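Local coordinates for putative transcriptional regulator TRANSCRIPTION REGULATOR protein (Rhizobium meliloti, PDB 5NLA) that binds the second messenger c-di-GMP by a PilZ-like mechanism and, as an AraC-like transcriptional activator, regulates extracellular polysaccharide production, at residues A[124-129]-A[169-174]; A[148-153]-A[191-196]; A[199-204]-A[228-233]. All coordinates share one frame; numbering follows the deposited sequence.

Contact 1: residues A[124-129]-A[169-174]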
# COMPACT_ATOMS: atom_id res chain seq x y z
N TRP A 124 -2.75 -2.62 1.84
CA TRP A 124 -2.03 -3.81 1.40
C TRP A 124 -1.37 -3.41 0.08
O TRP A 124 -2.03 -2.97 -0.85
CB TRP A 124 -2.98 -4.97 1.18
CG TRP A 124 -3.90 -5.23 2.32
CD1 TRP A 124 -5.19 -4.83 2.42
CD2 TRP A 124 -3.60 -5.96 3.52
NE1 TRP A 124 -5.72 -5.25 3.62
CE2 TRP A 124 -4.76 -5.94 4.31
CE3 TRP A 124 -2.46 -6.60 4.01
CZ2 TRP A 124 -4.83 -6.56 5.55
CZ3 TRP A 124 -2.52 -7.21 5.25
CH2 TRP A 124 -3.70 -7.18 6.01
N ASN A 125 -0.05 -3.54 0.01
CA ASN A 125 0.71 -3.15 -1.16
C ASN A 125 1.13 -4.42 -1.89
O ASN A 125 1.75 -5.31 -1.30
CB ASN A 125 1.93 -2.33 -0.73
CG ASN A 125 2.56 -1.50 -1.86
OD1 ASN A 125 3.68 -1.03 -1.70
ND2 ASN A 125 1.85 -1.29 -2.96
N VAL A 126 0.75 -4.50 -3.15
CA VAL A 126 1.26 -5.54 -4.04
C VAL A 126 1.90 -4.84 -5.22
O VAL A 126 1.31 -3.92 -5.78
CB VAL A 126 0.14 -6.46 -4.51
CG1 VAL A 126 0.55 -7.25 -5.74
CG2 VAL A 126 -0.25 -7.38 -3.36
N GLY A 127 3.11 -5.26 -5.57
CA GLY A 127 3.87 -4.58 -6.62
C GLY A 127 4.55 -5.55 -7.55
O GLY A 127 5.25 -6.44 -7.08
N LEU A 128 4.33 -5.38 -8.85
CA LEU A 128 4.93 -6.20 -9.89
C LEU A 128 6.04 -5.43 -10.58
O LEU A 128 5.83 -4.29 -10.95
CB LEU A 128 3.89 -6.52 -10.95
CG LEU A 128 4.35 -7.31 -12.17
CD1 LEU A 128 4.83 -8.70 -11.75
CD2 LEU A 128 3.19 -7.40 -13.15
N PHE A 129 7.19 -6.07 -10.81
CA PHE A 129 8.30 -5.44 -11.55
C PHE A 129 8.28 -5.89 -13.01
O PHE A 129 8.32 -7.09 -13.30
CB PHE A 129 9.65 -5.80 -10.92
CG PHE A 129 9.96 -5.01 -9.67
CD1 PHE A 129 9.12 -5.07 -8.57
CD2 PHE A 129 11.09 -4.22 -9.60
CE1 PHE A 129 9.40 -4.34 -7.42
CE2 PHE A 129 11.37 -3.49 -8.47
CZ PHE A 129 10.53 -3.55 -7.37
N ILE A 169 4.37 -1.89 -11.61
CA ILE A 169 2.96 -1.56 -11.46
C ILE A 169 2.56 -1.99 -10.03
O ILE A 169 2.79 -3.13 -9.62
CB ILE A 169 2.10 -2.15 -12.61
CG1 ILE A 169 0.65 -1.65 -12.49
CG2 ILE A 169 2.17 -3.67 -12.65
CD1 ILE A 169 -0.09 -1.61 -13.82
N LEU A 170 2.01 -1.03 -9.28
CA LEU A 170 1.74 -1.19 -7.85
C LEU A 170 0.24 -1.09 -7.54
O LEU A 170 -0.41 -0.14 -7.97
CB LEU A 170 2.45 -0.08 -7.07
CG LEU A 170 3.98 0.02 -7.03
CD1 LEU A 170 4.36 1.26 -6.21
CD2 LEU A 170 4.63 -1.22 -6.43
N LEU A 171 -0.28 -2.06 -6.79
CA LEU A 171 -1.65 -2.03 -6.25
C LEU A 171 -1.61 -1.64 -4.77
O LEU A 171 -0.88 -2.24 -3.97
CB LEU A 171 -2.31 -3.40 -6.36
CG LEU A 171 -2.30 -4.13 -7.70
CD1 LEU A 171 -2.88 -5.53 -7.56
CD2 LEU A 171 -3.08 -3.33 -8.73
N PHE A 172 -2.40 -0.63 -4.42
CA PHE A 172 -2.60 -0.27 -3.02
C PHE A 172 -4.08 -0.51 -2.74
O PHE A 172 -4.94 0.11 -3.34
CB PHE A 172 -2.26 1.20 -2.78
CG PHE A 172 -0.81 1.54 -2.98
CD1 PHE A 172 0.11 1.37 -1.94
CD2 PHE A 172 -0.36 2.13 -4.18
CE1 PHE A 172 1.45 1.72 -2.11
CE2 PHE A 172 0.98 2.49 -4.35
CZ PHE A 172 1.89 2.28 -3.32
N MET A 173 -4.35 -1.45 -1.83
CA MET A 173 -5.71 -1.90 -1.51
C MET A 173 -6.02 -1.47 -0.06
O MET A 173 -5.23 -1.78 0.84
CB MET A 173 -5.80 -3.42 -1.67
CG MET A 173 -5.80 -3.93 -3.12
SD MET A 173 -5.34 -5.65 -3.39
CE MET A 173 -3.66 -5.54 -2.80
N PRO A 174 -7.15 -0.76 0.17
CA PRO A 174 -7.46 -0.32 1.53
C PRO A 174 -7.71 -1.49 2.48
O PRO A 174 -8.26 -2.50 2.04
CB PRO A 174 -8.74 0.50 1.37
CG PRO A 174 -8.90 0.74 -0.09
CD PRO A 174 -8.20 -0.36 -0.79
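Asn125 holds CG anti to the backbone N (chi1 -162°), while Phe172 holds CG anti to the carbonyl carbon (chi1 -65°). The two side chains then lie next to each other on one face of the sheet and point the same way. Their amide and ring planes are 12° apart, so the amide is nearly parallel to the ring. Asn125 ND2 sits over one ring face, offset toward the rim, and comes within 3.2 Å of Phe172 CE1. The same ND2 donates to Leu171 O at 3.1 Å. That acceptor lies in the amide plane of Asn125, but the donor stands above the carbonyl plane. Leu171 O also takes the backbone bond from Val126 N at 2.9 Å, so two donors grip it. Together, the bond and the ring would hold the amide against turning. On the same face, Leu170 CD2 reaches over Gly127 CA at 3.5 Å.

The two strands are antiparallel neighbours inside a larger antiparallel sheet, consistent with the cupin-like regulatory domain of AraC-family proteins. Trp124, Val126 and Leu128 form hydrogen-bonded pairs with Met173, Leu171 and Ile169. Strand 97-104 flanks 166-173, and strand 150-154 flanks 124-129.

The other face, with Trp124, Val126, Leu128, Ile169, Leu171 and Met173, is mostly apolar, and helix 196-211 packs on part of it. The Met173 chain bends at its third torsion, which puts CE 3.9 Å from Val126 CG2 and 4.1 Å from Trp124 CB. Ile169 CG2 packs on Leu128 CB at 3.7 Å. Pro174 O lies at the edge of the Trp124 indole, near its plane, with CD1 3.9 Å away. The indole NE1 donates to Tyr175 O.

Contact 2: residues A[148-153]-A[191-196]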
# COMPACT_ATOMS: atom_id res chain seq x y z
N GLY A 148 9.06 -9.65 -13.43
CA GLY A 148 7.95 -10.59 -13.55
C GLY A 148 7.51 -11.20 -12.25
O GLY A 148 6.76 -12.17 -12.27
N GLU A 149 7.94 -10.64 -11.12
CA GLU A 149 7.53 -11.11 -9.79
C GLU A 149 6.86 -9.99 -9.02
O GLU A 149 7.12 -8.81 -9.28
CB GLU A 149 8.74 -11.56 -8.98
CG GLU A 149 9.63 -12.57 -9.65
CD GLU A 149 10.62 -13.16 -8.67
OE1 GLU A 149 11.47 -12.41 -8.16
OE2 GLU A 149 10.51 -14.38 -8.40
N PHE A 150 6.04 -10.38 -8.05
CA PHE A 150 5.39 -9.45 -7.12
C PHE A 150 6.03 -9.48 -5.75
O PHE A 150 6.40 -10.55 -5.27
CB PHE A 150 3.93 -9.82 -6.89
CG PHE A 150 3.07 -9.74 -8.10
CD1 PHE A 150 2.99 -10.81 -8.97
CD2 PHE A 150 2.29 -8.61 -8.34
CE1 PHE A 150 2.17 -10.75 -10.09
CE2 PHE A 150 1.47 -8.54 -9.45
CZ PHE A 150 1.41 -9.61 -10.33
N PHE A 151 6.10 -8.32 -5.10
CA PHE A 151 6.21 -8.27 -3.64
C PHE A 151 4.80 -8.12 -3.08
O PHE A 151 3.93 -7.52 -3.72
CB PHE A 151 7.15 -7.15 -3.12
CG PHE A 151 6.61 -5.75 -3.28
CD1 PHE A 151 5.69 -5.21 -2.38
CD2 PHE A 151 7.05 -4.93 -4.32
CE1 PHE A 151 5.21 -3.92 -2.54
CE2 PHE A 151 6.57 -3.63 -4.48
CZ PHE A 151 5.65 -3.13 -3.58
N PHE A 152 4.59 -8.69 -1.89
CA PHE A 152 3.43 -8.36 -1.07
C PHE A 152 3.89 -7.82 0.29
O PHE A 152 4.79 -8.39 0.91
CB PHE A 152 2.51 -9.57 -0.89
CG PHE A 152 1.56 -9.42 0.26
CD1 PHE A 152 0.43 -8.61 0.15
CD2 PHE A 152 1.80 -10.06 1.47
CE1 PHE A 152 -0.44 -8.46 1.21
CE2 PHE A 152 0.94 -9.91 2.53
CZ PHE A 152 -0.18 -9.11 2.41
N ARG A 153 3.24 -6.74 0.73
CA ARG A 153 3.58 -6.04 1.98
C ARG A 153 2.39 -5.24 2.50
O ARG A 153 1.71 -4.56 1.71
CB ARG A 153 4.73 -5.05 1.73
CG ARG A 153 6.12 -5.58 2.01
CD ARG A 153 7.11 -4.44 2.19
NE ARG A 153 7.22 -3.62 0.99
CZ ARG A 153 7.91 -3.93 -0.12
NH1 ARG A 153 8.59 -5.09 -0.26
NH2 ARG A 153 7.91 -3.06 -1.13
N SER A 191 6.75 -10.94 1.27
CA SER A 191 7.06 -12.14 0.50
C SER A 191 7.00 -11.89 -1.00
O SER A 191 6.52 -10.86 -1.46
CB SER A 191 6.13 -13.29 0.91
OG SER A 191 4.79 -12.86 0.92
N VAL A 192 7.51 -12.85 -1.74
CA VAL A 192 7.53 -12.78 -3.20
C VAL A 192 6.43 -13.68 -3.73
O VAL A 192 6.19 -14.76 -3.18
CB VAL A 192 8.87 -13.26 -3.79
CG1 VAL A 192 9.05 -12.72 -5.20
CG2 VAL A 192 10.04 -12.83 -2.92
N LEU A 193 5.79 -13.24 -4.80
CA LEU A 193 4.83 -14.06 -5.52
C LEU A 193 5.43 -14.38 -6.88
O LEU A 193 5.63 -13.48 -7.70
CB LEU A 193 3.49 -13.35 -5.65
CG LEU A 193 3.02 -12.59 -4.41
CD1 LEU A 193 1.75 -11.81 -4.71
CD2 LEU A 193 2.82 -13.56 -3.25
N SER A 194 5.76 -15.65 -7.08
CA SER A 194 6.16 -16.16 -8.39
C SER A 194 5.57 -17.56 -8.57
O SER A 194 5.30 -18.26 -7.58
CB SER A 194 7.68 -16.17 -8.56
OG SER A 194 8.31 -17.05 -7.64
N GLY A 195 5.37 -17.93 -9.83
CA GLY A 195 4.66 -19.16 -10.19
C GLY A 195 3.60 -18.86 -11.24
O GLY A 195 3.51 -17.73 -11.74
N ASN A 196 2.80 -19.87 -11.58
CA ASN A 196 1.69 -19.67 -12.51
C ASN A 196 0.68 -18.72 -11.86
O ASN A 196 0.19 -17.80 -12.50
CB ASN A 196 1.05 -21.00 -13.00
CG ASN A 196 0.39 -21.81 -11.89
OD1 ASN A 196 0.62 -21.57 -10.70
ND2 ASN A 196 -0.45 -22.77 -12.28
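Phe150 pairs with Leu193, and Phe152 with Ser191, as hydrogen-bonded pairs of an antiparallel sheet. Strand 191-193 is the outermost strand on this side of that sheet. Val192 and Phe151 form the non-hydrogen-bonded pair between them.

Leu193 turns CG anti to the carbonyl carbon, and its CD1 packs on Phe150 CB at 3.7 Å. The Phe150 ring itself leads away from strand 191-193. Leu193 O lies at the edge of the ring, in its plane, 4.0 Å from Phe150 CD1. The ring continues to Ala198, Leu201 and Ile205 of helix 196-211.

Glu149 crosses the side chain of Val192 at a slant. Its CG is anti to the carbonyl carbon (chi1 -53°), and the chain runs extended beyond CG. This puts Glu149 CD 3.8 Å from Val192 CG1. At the end of the chain, Glu149 OE2 is 3.4 Å from Ser194 CB. OE1 takes a hydrogen bond from Gly146 N. An alanine here would probably leave Gly146 N without this acceptor and strip Val192 CG1 of its cover by the carboxylate.

The Phe151 ring has Arg153 NH2 over its centre, 3.1 Å above the plane. The guanidinium of Arg153 is held further by NH1, bonded to Asn190 OD1, and by a cation-pi contact with Tyr159. Ser191 OG is bonded to Ala188 O and lies at the edge of the Phe152 ring, 4.1 Å from CD2. Backbone bonds fix the register, among them Phe150 N to Leu193 O at 3.1 Å.

Contact 3: residues A[199-204]-A[228-233]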
# COMPACT_ATOMS: atom_id res chain seq x y z
N ASP A 199 1.98 -15.47 -12.38
CA ASP A 199 1.86 -15.23 -13.83
C ASP A 199 0.43 -14.87 -14.20
O ASP A 199 0.21 -13.97 -15.00
CB ASP A 199 2.31 -16.46 -14.65
CG ASP A 199 3.81 -16.47 -14.99
OD1 ASP A 199 4.53 -15.49 -14.73
OD2 ASP A 199 4.29 -17.48 -15.55
N LEU A 200 -0.54 -15.56 -13.59
CA LEU A 200 -1.97 -15.31 -13.78
C LEU A 200 -2.32 -13.88 -13.42
O LEU A 200 -2.95 -13.17 -14.22
CB LEU A 200 -2.80 -16.26 -12.91
CG LEU A 200 -4.32 -16.08 -12.87
CD1 LEU A 200 -4.91 -16.37 -14.24
CD2 LEU A 200 -4.95 -16.96 -11.81
N LEU A 201 -1.94 -13.48 -12.21
CA LEU A 201 -2.16 -12.13 -11.71
C LEU A 201 -1.46 -11.10 -12.59
O LEU A 201 -2.03 -10.03 -12.86
CB LEU A 201 -1.70 -12.01 -10.26
CG LEU A 201 -1.83 -10.66 -9.54
CD1 LEU A 201 -3.28 -10.25 -9.32
CD2 LEU A 201 -1.09 -10.73 -8.21
N ALA A 202 -0.24 -11.41 -13.03
CA ALA A 202 0.49 -10.52 -13.92
C ALA A 202 -0.27 -10.34 -15.22
O ALA A 202 -0.46 -9.21 -15.67
CB ALA A 202 1.89 -11.06 -14.19
N ASN A 203 -0.72 -11.45 -15.81
CA ASN A 203 -1.49 -11.42 -17.06
C ASN A 203 -2.72 -10.52 -16.94
O ASN A 203 -2.99 -9.71 -17.83
CB ASN A 203 -1.94 -12.83 -17.48
CG ASN A 203 -0.79 -13.72 -17.96
OD1 ASN A 203 0.28 -13.24 -18.32
ND2 ASN A 203 -1.03 -15.04 -17.96
N TYR A 204 -3.46 -10.66 -15.84
CA TYR A 204 -4.66 -9.87 -15.63
C TYR A 204 -4.33 -8.39 -15.50
O TYR A 204 -4.98 -7.56 -16.12
CB TYR A 204 -5.43 -10.33 -14.38
CG TYR A 204 -6.80 -9.68 -14.25
CD1 TYR A 204 -7.83 -10.01 -15.14
CD2 TYR A 204 -7.05 -8.71 -13.28
CE1 TYR A 204 -9.07 -9.41 -15.04
CE2 TYR A 204 -8.30 -8.11 -13.18
CZ TYR A 204 -9.31 -8.46 -14.06
OH TYR A 204 -10.54 -7.87 -13.97
N ARG A 228 -8.83 -8.74 -5.94
CA ARG A 228 -8.86 -9.21 -4.55
C ARG A 228 -8.65 -10.73 -4.49
O ARG A 228 -7.77 -11.21 -3.77
CB ARG A 228 -10.18 -8.82 -3.87
CG ARG A 228 -10.28 -9.22 -2.40
CD ARG A 228 -11.69 -9.10 -1.88
NE ARG A 228 -12.60 -10.09 -2.47
CZ ARG A 228 -13.94 -10.00 -2.46
NH1 ARG A 228 -14.56 -8.97 -1.90
NH2 ARG A 228 -14.66 -10.97 -3.02
N ASP A 229 -9.46 -11.47 -5.25
CA ASP A 229 -9.40 -12.93 -5.24
C ASP A 229 -8.03 -13.45 -5.70
O ASP A 229 -7.41 -14.26 -5.00
CB ASP A 229 -10.55 -13.53 -6.07
CG ASP A 229 -11.93 -13.33 -5.41
OD1 ASP A 229 -12.02 -12.63 -4.37
OD2 ASP A 229 -12.93 -13.87 -5.94
N MET A 230 -7.55 -12.95 -6.84
CA MET A 230 -6.21 -13.27 -7.33
C MET A 230 -5.13 -13.00 -6.26
O MET A 230 -4.24 -13.84 -6.05
CB MET A 230 -5.88 -12.48 -8.60
CG MET A 230 -6.53 -13.00 -9.87
SD MET A 230 -6.21 -11.95 -11.29
CE MET A 230 -7.21 -12.78 -12.50
N VAL A 231 -5.19 -11.85 -5.60
CA VAL A 231 -4.18 -11.49 -4.60
C VAL A 231 -4.20 -12.46 -3.44
O VAL A 231 -3.18 -13.06 -3.09
CB VAL A 231 -4.35 -10.04 -4.09
CG1 VAL A 231 -3.60 -9.82 -2.78
CG2 VAL A 231 -3.86 -9.04 -5.14
N VAL A 232 -5.36 -12.60 -2.83
CA VAL A 232 -5.50 -13.45 -1.66
C VAL A 232 -5.15 -14.93 -1.97
O VAL A 232 -4.59 -15.63 -1.12
CB VAL A 232 -6.91 -13.27 -1.03
CG1 VAL A 232 -8.01 -13.93 -1.86
CG2 VAL A 232 -6.94 -13.80 0.39
N ALA A 233 -5.44 -15.38 -3.20
CA ALA A 233 -4.99 -16.69 -3.70
C ALA A 233 -3.46 -16.82 -3.82
O ALA A 233 -2.90 -17.85 -3.46
CB ALA A 233 -5.64 -17.01 -5.04
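Tyr204 presents its ring obliquely to Met230, neither squarely by the face nor by the edge. Met230 SD lies 4.5 Å from the centroid of the Tyr204 ring, 42° off the ring normal. This is a Met-aromatic contact. The methyl group touches the root of the side chain: Met230 CE is 3.6 Å from Tyr204 CB and equally near CG. The two side chains cross at about a right angle. The Tyr204 side chain also touches Ile223, Thr226 and Ile227, earlier in helix 220-234. The second flat group, the guanidinium of Arg228, takes no part across the helices. Asp229 OD1 lies at its edge, in plane, and forms a salt bridge with NE at 3.2 Å.

Met230 carries most of the contact. Its CG is anti to the carbonyl carbon (chi1 -77°), and the chain is extended beyond it. It thus reaches across to the other helix and meets Leu201 near its base and Tyr204 at its end. Leu201 CD1 is 3.5 Å from Met230 CB. SD is a little farther from the same methyl, at 3.9 Å. Leu200 CG adds a looser touch on CE at 4.4 Å. Leu201 CD1 also comes near Val231 CG2. No hydrogen bond joins the two segments; the packing is apolar.

The helix axes come within 10.0 Å and run 155° apart. Helices 196-211 and 220-234 follow each other in the chain. The arrangement is that of an antiparallel helical hairpin, with its first helix laid against the beta-sheet.

Contacts 1 and 2 belong to one antiparallel sheet, with centres about 11 Å apart. Strands 124-129 and 150-154 are neighbours in it, joined by probable hydrogen bonds such as Asn125 N to Arg153 O at 2.7 Å. Contact 3 joins two helices that pack on that sheet. Its centre is about 11 Å from that of contact 1 and about 10 Å from that of contact 2. Strand 191-193 is followed by helix 196-211. Phe150 CZ packs against Leu201 CD2 at 3.5 Å, linking contacts 2 and 3. Leu128 CD2 meets Ala202 CB at 4.0 Å, and Met173 SD meets Val231 CG2 at 4.1 Å. Both helices of contact 3 therefore touch the apolar face of contact 1.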